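Local coordinates for protein alpha-1,2-Mannosidase (Trichoderma reesei, PDB 1HCU) that probably trims alpha-1,2-linked mannose residues from high-mannose N-glycans as a calcium-dependent glycosyl hydrolase of family 47, at residues H41-N45 with A427-S432; L134-Q138 with L188-N194; L256-F262 with F490-S494; T394-L398 with L413-L418. One frame throughout, in Å; residues are numbered along the deposited sequence.

The four contacts are spread over one family 47 glycosidase domain, whose fold is an (alpha/alpha)7 barrel. Contacts 2 and 3 adjoin, their centres about 16 Å apart: Asp-190 OD1 of contact 2 lies 2.8 Å from Arg-493 NE of contact 3 in a salt bridge, and 2.8 Å from Tyr-257 OH in a probable hydrogen bond. Contact 1 lies across the centre of the chain from contact 3, about 40 Å between centres. Contact 4, nested along the chain inside the loops closed by contacts 1 and 3, is nearest the catalytic region: the Leu-395 side chain is about 7 Å from that of Glu-393, a predicted active-site residue, and about 12 Å from the bound calcium ion.

Contact 1: residues H41-N45 with A427-S432; sequences HPVSN and AGSAYS
Pro-42, its ring in C-gamma endo pucker, lies against the hairpin, over the carbonyls of Ala-427 and Tyr-431 and the CB of Ser-432: CB is 3.6 Å from Ala-427 O, and CG is 3.3 Å from Tyr-431 O and 3.4 Å from Ser-432 CB. The facing segment is a tight beta hairpin (strands 426-427 and 430-431) with a two-residue loop, a type II' turn from Ala-427 to Ala-430, with Ala-427 N to Ala-430 O at 2.8 Å and Ala-430 N to Ala-427 O at 2.9 Å. Gly-428 (phi 47°, psi -123°) suits this turn, and a CB there would clash with Pro-42 O. CA atoms pair Val-43 with Gly-428 (4.4 Å) and Pro-42 with Ser-429 (5.0 Å). Residues 42-44 have helical backbone angles, and Asn-45 (63°/29°) has left-handed ones. Ser-429 N donates to Pro-42 O at 3.0 Å, and Asn-45 ND2 donates to Ser-429 OG at 2.7 Å. The carboxylate of Asp-447 is hydrogen-bonded to Val-43 N and Ser-44 OG. Backbone and side-chain polar groups thus both hold the hairpin tip, while proline supplies most of the apolar cover.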
loop_
_atom_site.group_PDB
_atom_site.type_symbol
_atom_site.label_atom_id
_atom_site.label_comp_id
_atom_site.label_asym_id
_atom_site.label_seq_id
_atom_site.Cartn_x
_atom_site.Cartn_y
_atom_site.Cartn_z
ATOM N N HIS A 41 18.953 -2.703 9.063
ATOM C CA HIS A 41 19.735 -3.231 7.956
ATOM C C HIS A 41 20.238 -4.542 8.535
ATOM O O HIS A 41 21.256 -4.584 9.228
ATOM C CB HIS A 41 20.881 -2.286 7.607
ATOM C CG HIS A 41 20.424 -0.969 7.065
ATOM N ND1 HIS A 41 21.296 0.030 6.694
ATOM C CD2 HIS A 41 19.182 -0.485 6.829
ATOM C CE1 HIS A 41 20.616 1.072 6.253
ATOM N NE2 HIS A 41 19.330 0.785 6.324
ATOM N N PRO A 42 19.500 -5.631 8.271
ATOM C CA PRO A 42 19.737 -7.012 8.713
ATOM C C PRO A 42 21.131 -7.622 8.543
ATOM O O PRO A 42 21.520 -8.486 9.328
ATOM C CB PRO A 42 18.649 -7.800 7.978
ATOM C CG PRO A 42 18.464 -7.017 6.724
ATOM C CD PRO A 42 18.468 -5.595 7.220
ATOM N N VAL A 43 21.884 -7.191 7.536
ATOM C CA VAL A 43 23.216 -7.751 7.335
ATOM C C VAL A 43 24.265 -7.005 8.151
ATOM O O VAL A 43 24.935 -7.584 9.012
ATOM C CB VAL A 43 23.638 -7.711 5.859
ATOM C CG1 VAL A 43 24.957 -8.463 5.688
ATOM C CG2 VAL A 43 22.554 -8.326 4.986
ATOM N N SER A 44 24.404 -5.713 7.881
ATOM C CA SER A 44 25.366 -4.894 8.601
ATOM C C SER A 44 24.898 -4.682 10.045
ATOM O O SER A 44 25.673 -4.274 10.908
ATOM C CB SER A 44 25.506 -3.542 7.899
ATOM O OG SER A 44 24.249 -2.896 7.807
ATOM N N ASN A 45 23.626 -4.980 10.299
ATOM C CA ASN A 45 23.020 -4.796 11.616
ATOM C C ASN A 45 23.022 -3.317 12.013
ATOM O O ASN A 45 23.089 -2.978 13.189
ATOM C CB ASN A 45 23.738 -5.641 12.677
ATOM C CG ASN A 45 23.201 -7.069 12.758
ATOM O OD1 ASN A 45 23.888 -7.976 13.229
ATOM N ND2 ASN A 45 21.963 -7.267 12.317
ATOM N N ALA A 427 18.121 -13.056 5.392
ATOM C CA ALA A 427 19.475 -12.495 5.406
ATOM C C ALA A 427 19.884 -11.972 6.779
ATOM O O ALA A 427 19.086 -11.359 7.487
ATOM C CB ALA A 427 19.583 -11.371 4.378
ATOM N N GLY A 428 21.139 -12.209 7.146
ATOM C CA GLY A 428 21.637 -11.747 8.434
ATOM C C GLY A 428 20.717 -12.056 9.594
ATOM O O GLY A 428 20.381 -13.209 9.816
ATOM N N SER A 429 20.298 -11.030 10.325
ATOM C CA SER A 429 19.427 -11.217 11.480
ATOM C C SER A 429 17.945 -11.421 11.146
ATOM O O SER A 429 17.184 -11.899 11.990
ATOM C CB SER A 429 19.551 -10.025 12.436
ATOM O OG SER A 429 20.909 -9.738 12.720
ATOM N N ALA A 430 17.531 -11.053 9.933
ATOM C CA ALA A 430 16.130 -11.208 9.542
ATOM C C ALA A 430 15.922 -11.398 8.040
ATOM O O ALA A 430 16.290 -12.428 7.478
ATOM C CB ALA A 430 15.320 -10.010 10.035
ATOM N N TYR A 431 15.316 -10.400 7.399
ATOM C CA TYR A 431 15.048 -10.450 5.963
ATOM C C TYR A 431 15.461 -9.138 5.312
ATOM O O TYR A 431 15.450 -8.079 5.941
ATOM C CB TYR A 431 13.559 -10.739 5.699
ATOM C CG TYR A 431 13.070 -12.029 6.330
ATOM C CD1 TYR A 431 12.674 -12.065 7.668
ATOM C CD2 TYR A 431 13.080 -13.228 5.614
ATOM C CE1 TYR A 431 12.305 -13.265 8.280
ATOM C CE2 TYR A 431 12.715 -14.439 6.215
ATOM C CZ TYR A 431 12.333 -14.448 7.551
ATOM O OH TYR A 431 12.019 -15.643 8.171
ATOM N N SER A 432 15.810 -9.205 4.040
ATOM C CA SER A 432 16.269 -8.017 3.351
ATOM C C SER A 432 15.899 -7.981 1.879
ATOM O O SER A 432 15.539 -8.996 1.284
ATOM C CB SER A 432 17.795 -7.920 3.490
ATOM O OG SER A 432 18.335 -6.929 2.637
#

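Contact 2: residues L134-Q138 with L188-N194; sequences LRQAQ and LSDLTGN
Two helices of the (alpha/alpha)7 barrel, 127-144 and 182-192, meet here at an open angle: the N-to-C directions of the short segments differ by 128° (signed crossing -128°), and their axes approach to 11.0 Å. The nearest CA pairs are Gln-138 with Leu-188 (7.3 Å) and Leu-134 with Leu-191 (8.0 Å), so the gap must be bridged by long side chains. Leu-134 (chi1 t, chi2 p) is the main bump. Its CD1 drops into a hollow between Leu-188 and, one turn on, Leu-191 and Thr-192, 3.9 Å from Leu-188 CD1, 4.1 Å from Leu-191 CB and 4.0 Å from Thr-192 CG2. Leu-188, in the same rotamer, answers with CD1 between Leu-134 and Ala-137, 4.3 Å from Ala-137 CB and 4.2 Å from Gln-138 N. Gln-138, extended (chi1 t, chi2 t), lays OE1 3.8 Å from Thr-192 CG2, while its NE2 bonds Tyr-197 of the next helix. Tyr-113 of helix 98-117 touches both Leu-134 and Leu-191. Helix 182-192 stops at Gly-193, which has positive phi. Just before it, Thr-192 OG1 donates to Leu-188 O at 2.9 Å and, in an ST turn, accepts from Asn-194 N at 3.1 Å.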
loop_
_atom_site.group_PDB
_atom_site.type_symbol
_atom_site.label_atom_id
_atom_site.label_comp_id
_atom_site.label_asym_id
_atom_site.label_seq_id
_atom_site.Cartn_x
_atom_site.Cartn_y
_atom_site.Cartn_z
ATOM N N LEU A 134 -3.923 8.037 19.777
ATOM C CA LEU A 134 -4.755 9.081 19.195
ATOM C C LEU A 134 -4.188 10.473 19.454
ATOM O O LEU A 134 -4.168 11.315 18.555
ATOM C CB LEU A 134 -6.194 8.988 19.727
ATOM C CG LEU A 134 -7.185 10.068 19.281
ATOM C CD1 LEU A 134 -7.191 10.186 17.765
ATOM C CD2 LEU A 134 -8.573 9.715 19.783
ATOM N N ARG A 135 -3.715 10.723 20.672
ATOM C CA ARG A 135 -3.150 12.032 20.984
ATOM C C ARG A 135 -1.960 12.320 20.088
ATOM O O ARG A 135 -1.851 13.405 19.518
ATOM C CB ARG A 135 -2.711 12.111 22.451
ATOM C CG ARG A 135 -3.855 12.173 23.437
ATOM N N GLN A 136 -1.068 11.343 19.957
ATOM C CA GLN A 136 0.114 11.533 19.120
ATOM C C GLN A 136 -0.252 11.720 17.647
ATOM O O GLN A 136 0.415 12.467 16.935
ATOM C CB GLN A 136 1.081 10.356 19.296
ATOM C CG GLN A 136 1.900 10.402 20.593
ATOM C CD GLN A 136 3.090 11.358 20.521
ATOM O OE1 GLN A 136 4.230 10.955 20.743
ATOM N NE2 GLN A 136 2.829 12.619 20.218
ATOM N N ALA A 137 -1.320 11.060 17.197
ATOM C CA ALA A 137 -1.758 11.177 15.804
ATOM C C ALA A 137 -2.219 12.609 15.529
ATOM O O ALA A 137 -1.878 13.200 14.508
ATOM C CB ALA A 137 -2.893 10.202 15.525
ATOM N N GLN A 138 -2.995 13.163 16.450
ATOM C CA GLN A 138 -3.475 14.523 16.296
ATOM C C GLN A 138 -2.305 15.509 16.351
ATOM O O GLN A 138 -2.269 16.476 15.598
ATOM C CB GLN A 138 -4.503 14.833 17.376
ATOM C CG GLN A 138 -5.074 16.232 17.302
ATOM C CD GLN A 138 -6.368 16.357 18.072
ATOM O OE1 GLN A 138 -6.528 15.761 19.134
ATOM N NE2 GLN A 138 -7.300 17.140 17.543
ATOM N N LEU A 188 -9.409 10.731 11.464
ATOM C CA LEU A 188 -8.950 11.529 12.598
ATOM C C LEU A 188 -10.052 12.502 13.075
ATOM O O LEU A 188 -10.301 12.613 14.275
ATOM C CB LEU A 188 -7.671 12.299 12.217
ATOM C CG LEU A 188 -6.956 13.074 13.334
ATOM C CD1 LEU A 188 -6.528 12.114 14.425
ATOM C CD2 LEU A 188 -5.759 13.811 12.779
ATOM N N SER A 189 -10.707 13.197 12.142
ATOM C CA SER A 189 -11.778 14.128 12.504
ATOM C C SER A 189 -12.892 13.398 13.240
ATOM O O SER A 189 -13.434 13.901 14.220
ATOM C CB SER A 189 -12.388 14.794 11.267
ATOM O OG SER A 189 -11.480 15.682 10.650
ATOM N N ASP A 190 -13.240 12.214 12.756
ATOM C CA ASP A 190 -14.303 11.448 13.385
ATOM C C ASP A 190 -13.914 11.002 14.792
ATOM O O ASP A 190 -14.751 10.954 15.689
ATOM C CB ASP A 190 -14.655 10.230 12.528
ATOM C CG ASP A 190 -15.493 10.590 11.313
ATOM O OD1 ASP A 190 -15.797 9.674 10.521
ATOM O OD2 ASP A 190 -15.850 11.779 11.156
ATOM N N LEU A 191 -12.638 10.685 14.981
ATOM C CA LEU A 191 -12.141 10.231 16.276
ATOM C C LEU A 191 -11.930 11.368 17.271
ATOM O O LEU A 191 -12.133 11.185 18.469
ATOM C CB LEU A 191 -10.830 9.472 16.078
ATOM C CG LEU A 191 -10.811 7.973 16.394
ATOM C CD1 LEU A 191 -12.185 7.358 16.223
ATOM C CD2 LEU A 191 -9.783 7.296 15.490
ATOM N N THR A 192 -11.537 12.538 16.768
ATOM C CA THR A 192 -11.277 13.707 17.615
ATOM C C THR A 192 -12.456 14.671 17.755
ATOM O O THR A 192 -12.542 15.408 18.726
ATOM C CB THR A 192 -10.104 14.557 17.072
ATOM O OG1 THR A 192 -10.467 15.085 15.787
ATOM C CG2 THR A 192 -8.832 13.723 16.941
ATOM N N GLY A 193 -13.347 14.690 16.774
ATOM C CA GLY A 193 -14.472 15.607 16.837
ATOM C C GLY A 193 -14.126 16.945 16.204
ATOM O O GLY A 193 -14.946 17.857 16.182
ATOM N N ASN A 194 -12.900 17.061 15.703
ATOM C CA ASN A 194 -12.432 18.280 15.051
ATOM C C ASN A 194 -12.551 18.075 13.532
ATOM O O ASN A 194 -11.756 17.359 12.932
ATOM C CB ASN A 194 -10.972 18.548 15.432
ATOM C CG ASN A 194 -10.425 19.807 14.796
ATOM O OD1 ASN A 194 -11.097 20.449 13.993
ATOM N ND2 ASN A 194 -9.195 20.166 15.152
#

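Contact 3: residues L256-F262 with F490-S494; sequences LYDPVAF and FSIRS
One arginine near the end of the modelled chain, Arg-493, is shared by two carboxylates: NH2 forms a salt bridge with Asp-258 OD1 at 2.7 Å, while NE pairs with Asp-190 of helix 182-192. The contact joins the end of barrel helix 245-257 to the tail of the C-terminal beta hairpin 481-483/489-491, which carries the calcium ligand Thr-485 and, as in other family 47 enzymes, plugs the (alpha/alpha)7 barrel. The nearest CA pair is Tyr-257 with Ile-492, at 4.5 Å. Arg-493 N donates to Tyr-257 O at 3.2 Å, and the tyrosine ring (chi1 t) receives Arg-493 CB over its face, 4.3 Å from the centroid, as a CH-pi contact. Ser-491 O meets the ring edge, 3.2 Å from Tyr-257 CE2, and Tyr-257 OH bonds Asp-190. Beside the ring, Ile-492 (chi1 p, chi2 t) packs its CG2 3.9 Å from Leu-256 CD2. The Arg-493 side chain, t at chi1 and chi2 before bending to m at chi3, brings NH2 within 3.6 Å of Ala-261 CB. Asp-258 leaves the helix at phi -169° and starts an Asx turn: its OD2 accepts from Val-260 N at 3.1 Å.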
loop_
_atom_site.group_PDB
_atom_site.type_symbol
_atom_site.label_atom_id
_atom_site.label_comp_id
_atom_site.label_asym_id
_atom_site.label_seq_id
_atom_site.Cartn_x
_atom_site.Cartn_y
_atom_site.Cartn_z
ATOM N N LEU A 256 -16.429 2.626 1.254
ATOM C CA LEU A 256 -16.616 1.590 2.263
ATOM C C LEU A 256 -16.694 2.309 3.612
ATOM O O LEU A 256 -17.518 1.964 4.467
ATOM C CB LEU A 256 -15.426 0.618 2.264
ATOM C CG LEU A 256 -15.602 -0.794 2.847
ATOM C CD1 LEU A 256 -14.233 -1.411 3.174
ATOM C CD2 LEU A 256 -16.448 -0.750 4.095
ATOM N N TYR A 257 -15.837 3.314 3.793
ATOM C CA TYR A 257 -15.799 4.067 5.041
ATOM C C TYR A 257 -17.144 4.738 5.336
ATOM O O TYR A 257 -17.541 4.854 6.486
ATOM C CB TYR A 257 -14.668 5.111 5.013
ATOM C CG TYR A 257 -14.462 5.789 6.353
ATOM C CD1 TYR A 257 -14.960 7.073 6.597
ATOM C CD2 TYR A 257 -13.835 5.115 7.406
ATOM C CE1 TYR A 257 -14.842 7.668 7.866
ATOM C CE2 TYR A 257 -13.713 5.701 8.671
ATOM C CZ TYR A 257 -14.218 6.972 8.895
ATOM O OH TYR A 257 -14.100 7.529 10.145
ATOM N N ASP A 258 -17.838 5.173 4.289
ATOM C CA ASP A 258 -19.158 5.800 4.422
ATOM C C ASP A 258 -19.776 5.929 3.022
ATOM O O ASP A 258 -19.519 6.892 2.306
ATOM C CB ASP A 258 -19.051 7.179 5.092
ATOM C CG ASP A 258 -20.414 7.821 5.334
ATOM O OD1 ASP A 258 -20.483 8.838 6.051
ATOM O OD2 ASP A 258 -21.421 7.309 4.804
ATOM N N PRO A 259 -20.617 4.958 2.633
ATOM C CA PRO A 259 -21.291 4.914 1.327
ATOM C C PRO A 259 -22.103 6.157 0.974
ATOM O O PRO A 259 -22.270 6.475 -0.201
ATOM C CB PRO A 259 -22.199 3.681 1.424
ATOM C CG PRO A 259 -21.632 2.874 2.553
ATOM C CD PRO A 259 -21.126 3.898 3.525
ATOM N N VAL A 260 -22.635 6.840 1.983
ATOM C CA VAL A 260 -23.433 8.026 1.725
ATOM C C VAL A 260 -22.564 9.247 1.468
ATOM O O VAL A 260 -22.625 9.844 0.390
ATOM C CB VAL A 260 -24.394 8.335 2.899
ATOM C CG1 VAL A 260 -25.157 9.643 2.631
ATOM C CG2 VAL A 260 -25.382 7.180 3.074
ATOM N N ALA A 261 -21.743 9.610 2.447
ATOM C CA ALA A 261 -20.888 10.783 2.310
ATOM C C ALA A 261 -19.965 10.748 1.100
ATOM O O ALA A 261 -19.716 11.786 0.484
ATOM C CB ALA A 261 -20.062 10.978 3.568
ATOM N N PHE A 262 -19.467 9.563 0.748
ATOM C CA PHE A 262 -18.537 9.459 -0.373
ATOM C C PHE A 262 -19.028 8.669 -1.580
ATOM O O PHE A 262 -18.236 8.051 -2.289
ATOM C CB PHE A 262 -17.200 8.898 0.126
ATOM C CG PHE A 262 -16.667 9.602 1.350
ATOM C CD1 PHE A 262 -17.009 9.158 2.626
ATOM C CD2 PHE A 262 -15.865 10.733 1.231
ATOM C CE1 PHE A 262 -16.561 9.835 3.764
ATOM C CE2 PHE A 262 -15.414 11.416 2.362
ATOM C CZ PHE A 262 -15.762 10.967 3.627
ATOM N N PHE A 490 -8.834 0.646 9.534
ATOM C CA PHE A 490 -9.561 1.629 10.344
ATOM C C PHE A 490 -11.017 1.189 10.458
ATOM O O PHE A 490 -11.547 0.572 9.533
ATOM C CB PHE A 490 -9.549 3.003 9.662
ATOM C CG PHE A 490 -8.185 3.553 9.417
ATOM C CD1 PHE A 490 -7.964 4.434 8.363
ATOM C CD2 PHE A 490 -7.121 3.205 10.239
ATOM C CE1 PHE A 490 -6.690 4.959 8.132
ATOM C CE2 PHE A 490 -5.858 3.717 10.021
ATOM C CZ PHE A 490 -5.636 4.597 8.966
ATOM N N SER A 491 -11.671 1.487 11.578
ATOM C CA SER A 491 -13.092 1.138 11.703
ATOM C C SER A 491 -13.823 2.123 10.801
ATOM O O SER A 491 -13.387 3.268 10.666
ATOM C CB SER A 491 -13.602 1.328 13.134
ATOM O OG SER A 491 -13.031 0.396 14.027
ATOM N N ILE A 492 -14.918 1.689 10.182
ATOM C CA ILE A 492 -15.688 2.575 9.310
ATOM C C ILE A 492 -16.549 3.503 10.168
ATOM O O ILE A 492 -16.907 3.163 11.292
ATOM C CB ILE A 492 -16.589 1.777 8.342
ATOM C CG1 ILE A 492 -17.735 1.112 9.113
ATOM C CG2 ILE A 492 -15.745 0.721 7.617
ATOM C CD1 ILE A 492 -18.761 0.435 8.231
ATOM N N ARG A 493 -16.885 4.666 9.623
ATOM C CA ARG A 493 -17.664 5.679 10.333
ATOM C C ARG A 493 -18.749 5.237 11.326
ATOM O O ARG A 493 -18.834 5.789 12.430
ATOM C CB ARG A 493 -18.253 6.661 9.322
ATOM C CG ARG A 493 -19.038 7.806 9.932
ATOM C CD ARG A 493 -19.221 8.917 8.911
ATOM N NE ARG A 493 -18.051 9.779 8.826
ATOM C CZ ARG A 493 -17.835 10.653 7.850
ATOM N NH1 ARG A 493 -16.744 11.413 7.862
ATOM N NH2 ARG A 493 -18.698 10.749 6.844
ATOM N N SER A 494 -19.583 4.267 10.966
ATOM C CA SER A 494 -20.622 3.841 11.904
ATOM C C SER A 494 -21.547 5.020 12.218
ATOM O O SER A 494 -22.679 5.084 11.740
ATOM C CB SER A 494 -19.991 3.346 13.217
ATOM O OG SER A 494 -19.159 2.218 13.002
#

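Contact 4: residues T394-L398 with L413-L418; sequences TLESL and LAWEAL
Leu-413, well inside helix 408-425, directs its CA-to-CB bond toward 394-398; its CB lies 4.1 Å from Leu-398 CD2, and Phe-340 of helix 326-344 also touches its side chain. Ala-414 marks the register, with its CA 6.0 Å from that of Leu-395. Here Leu-398 CD1 comes to 3.7 Å from Ala-414 CA and 4.2 Å from its CB, while Leu-395 CD2 rests 3.9 Å from Ala-414 O. Trp-415 turns away, and its indole makes a cation-pi contact with Arg-15 of helix 13-33. One turn beyond Ala-414, Ala-417 points toward the other helix and puts its CB 3.8 Å from Leu-395 CD2 and 4.4 Å from Leu-398 CD1, so that both leucines converge on this methyl. Leu-418 contributes its backbone, with N 4.3 Å from Leu-395 CD2. Both facing leucines adopt chi1 m and chi2 t, and the two small alanines give their branched ends room to reach the helix surface. Both segments are regular alpha helix, nearly antiparallel at 164° (signed crossing -164°), with axes approaching to 9.8 Å and 229 Å² buried in apolar packing. Helix 451-465 covers one flank, touching Leu-395, Ala-414 and Leu-418. Helix 393-405 starts at Glu-393, a predicted active-site residue; joined by a short connection, it and helix 408-425 form an antiparallel alpha hairpin, the repeating unit of the (alpha/alpha)7 barrel.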
loop_
_atom_site.group_PDB
_atom_site.type_symbol
_atom_site.label_atom_id
_atom_site.label_comp_id
_atom_site.label_asym_id
_atom_site.label_seq_id
_atom_site.Cartn_x
_atom_site.Cartn_y
_atom_site.Cartn_z
ATOM N N THR A 394 1.434 -8.009 -4.187
ATOM C CA THR A 394 0.970 -9.275 -4.729
ATOM C C THR A 394 0.300 -10.148 -3.666
ATOM O O THR A 394 -0.771 -10.731 -3.909
ATOM C CB THR A 394 2.141 -9.999 -5.413
ATOM O OG1 THR A 394 2.562 -9.222 -6.542
ATOM C CG2 THR A 394 1.731 -11.381 -5.882
ATOM N N LEU A 395 0.923 -10.221 -2.491
ATOM C CA LEU A 395 0.366 -10.978 -1.380
ATOM C C LEU A 395 -0.967 -10.324 -1.039
ATOM O O LEU A 395 -1.921 -10.990 -0.626
ATOM C CB LEU A 395 1.302 -10.916 -0.173
ATOM C CG LEU A 395 2.603 -11.707 -0.317
ATOM C CD1 LEU A 395 3.611 -11.173 0.680
ATOM C CD2 LEU A 395 2.339 -13.208 -0.100
ATOM N N GLU A 396 -1.028 -9.009 -1.234
ATOM C CA GLU A 396 -2.245 -8.256 -0.967
ATOM C C GLU A 396 -3.345 -8.731 -1.910
ATOM O O GLU A 396 -4.430 -9.106 -1.469
ATOM C CB GLU A 396 -2.004 -6.758 -1.184
ATOM C CG GLU A 396 -3.181 -5.846 -0.847
ATOM C CD GLU A 396 -2.828 -4.381 -1.053
ATOM O OE1 GLU A 396 -1.621 -4.066 -1.037
ATOM O OE2 GLU A 396 -3.741 -3.544 -1.221
ATOM N N SER A 397 -3.061 -8.726 -3.208
ATOM C CA SER A 397 -4.072 -9.142 -4.167
ATOM C C SER A 397 -4.492 -10.601 -4.012
ATOM O O SER A 397 -5.673 -10.919 -4.143
ATOM C CB SER A 397 -3.604 -8.849 -5.592
ATOM O OG SER A 397 -3.580 -7.447 -5.801
ATOM N N LEU A 398 -3.536 -11.479 -3.722
ATOM C CA LEU A 398 -3.853 -12.881 -3.529
ATOM C C LEU A 398 -4.792 -12.996 -2.334
ATOM O O LEU A 398 -5.751 -13.771 -2.356
ATOM C CB LEU A 398 -2.579 -13.688 -3.274
ATOM C CG LEU A 398 -1.634 -13.798 -4.477
ATOM C CD1 LEU A 398 -0.303 -14.389 -4.024
ATOM C CD2 LEU A 398 -2.278 -14.661 -5.560
ATOM N N LEU A 413 -1.125 -20.319 -3.506
ATOM C CA LEU A 413 -0.317 -19.382 -4.274
ATOM C C LEU A 413 0.407 -18.430 -3.327
ATOM O O LEU A 413 1.604 -18.196 -3.473
ATOM C CB LEU A 413 -1.193 -18.593 -5.250
ATOM C CG LEU A 413 -1.907 -19.457 -6.291
ATOM C CD1 LEU A 413 -2.762 -18.567 -7.176
ATOM C CD2 LEU A 413 -0.883 -20.235 -7.119
ATOM N N ALA A 414 -0.321 -17.896 -2.349
ATOM C CA ALA A 414 0.262 -16.979 -1.372
ATOM C C ALA A 414 1.396 -17.669 -0.621
ATOM O O ALA A 414 2.454 -17.074 -0.381
ATOM C CB ALA A 414 -0.802 -16.510 -0.387
ATOM N N TRP A 415 1.161 -18.928 -0.259
ATOM C CA TRP A 415 2.141 -19.729 0.465
ATOM C C TRP A 415 3.385 -19.892 -0.398
ATOM O O TRP A 415 4.511 -19.795 0.093
ATOM C CB TRP A 415 1.552 -21.105 0.805
ATOM C CG TRP A 415 2.490 -21.994 1.555
ATOM C CD1 TRP A 415 2.896 -23.247 1.194
ATOM C CD2 TRP A 415 3.148 -21.700 2.794
ATOM N NE1 TRP A 415 3.766 -23.751 2.130
ATOM C CE2 TRP A 415 3.939 -22.823 3.122
ATOM C CE3 TRP A 415 3.147 -20.597 3.660
ATOM C CZ2 TRP A 415 4.721 -22.877 4.281
ATOM C CZ3 TRP A 415 3.925 -20.650 4.815
ATOM C CH2 TRP A 415 4.702 -21.783 5.112
ATOM N N GLU A 416 3.184 -20.140 -1.687
ATOM C CA GLU A 416 4.312 -20.281 -2.593
ATOM C C GLU A 416 5.048 -18.948 -2.642
ATOM O O GLU A 416 6.277 -18.919 -2.745
ATOM C CB GLU A 416 3.840 -20.673 -3.996
ATOM C CG GLU A 416 3.356 -22.110 -4.115
ATOM C CD GLU A 416 2.627 -22.374 -5.426
ATOM O OE1 GLU A 416 3.070 -21.843 -6.471
ATOM O OE2 GLU A 416 1.618 -23.117 -5.410
ATOM N N ALA A 417 4.292 -17.852 -2.555
ATOM C CA ALA A 417 4.873 -16.510 -2.580
ATOM C C ALA A 417 5.685 -16.233 -1.307
ATOM O O ALA A 417 6.844 -15.818 -1.398
ATOM C CB ALA A 417 3.776 -15.452 -2.758
ATOM N N LEU A 418 5.094 -16.467 -0.132
ATOM C CA LEU A 418 5.818 -16.243 1.122
ATOM C C LEU A 418 7.076 -17.117 1.152
ATOM O O LEU A 418 8.160 -16.626 1.454
ATOM C CB LEU A 418 4.955 -16.563 2.362
ATOM C CG LEU A 418 5.746 -16.441 3.690
ATOM C CD1 LEU A 418 5.573 -15.056 4.297
ATOM C CD2 LEU A 418 5.302 -17.496 4.680
#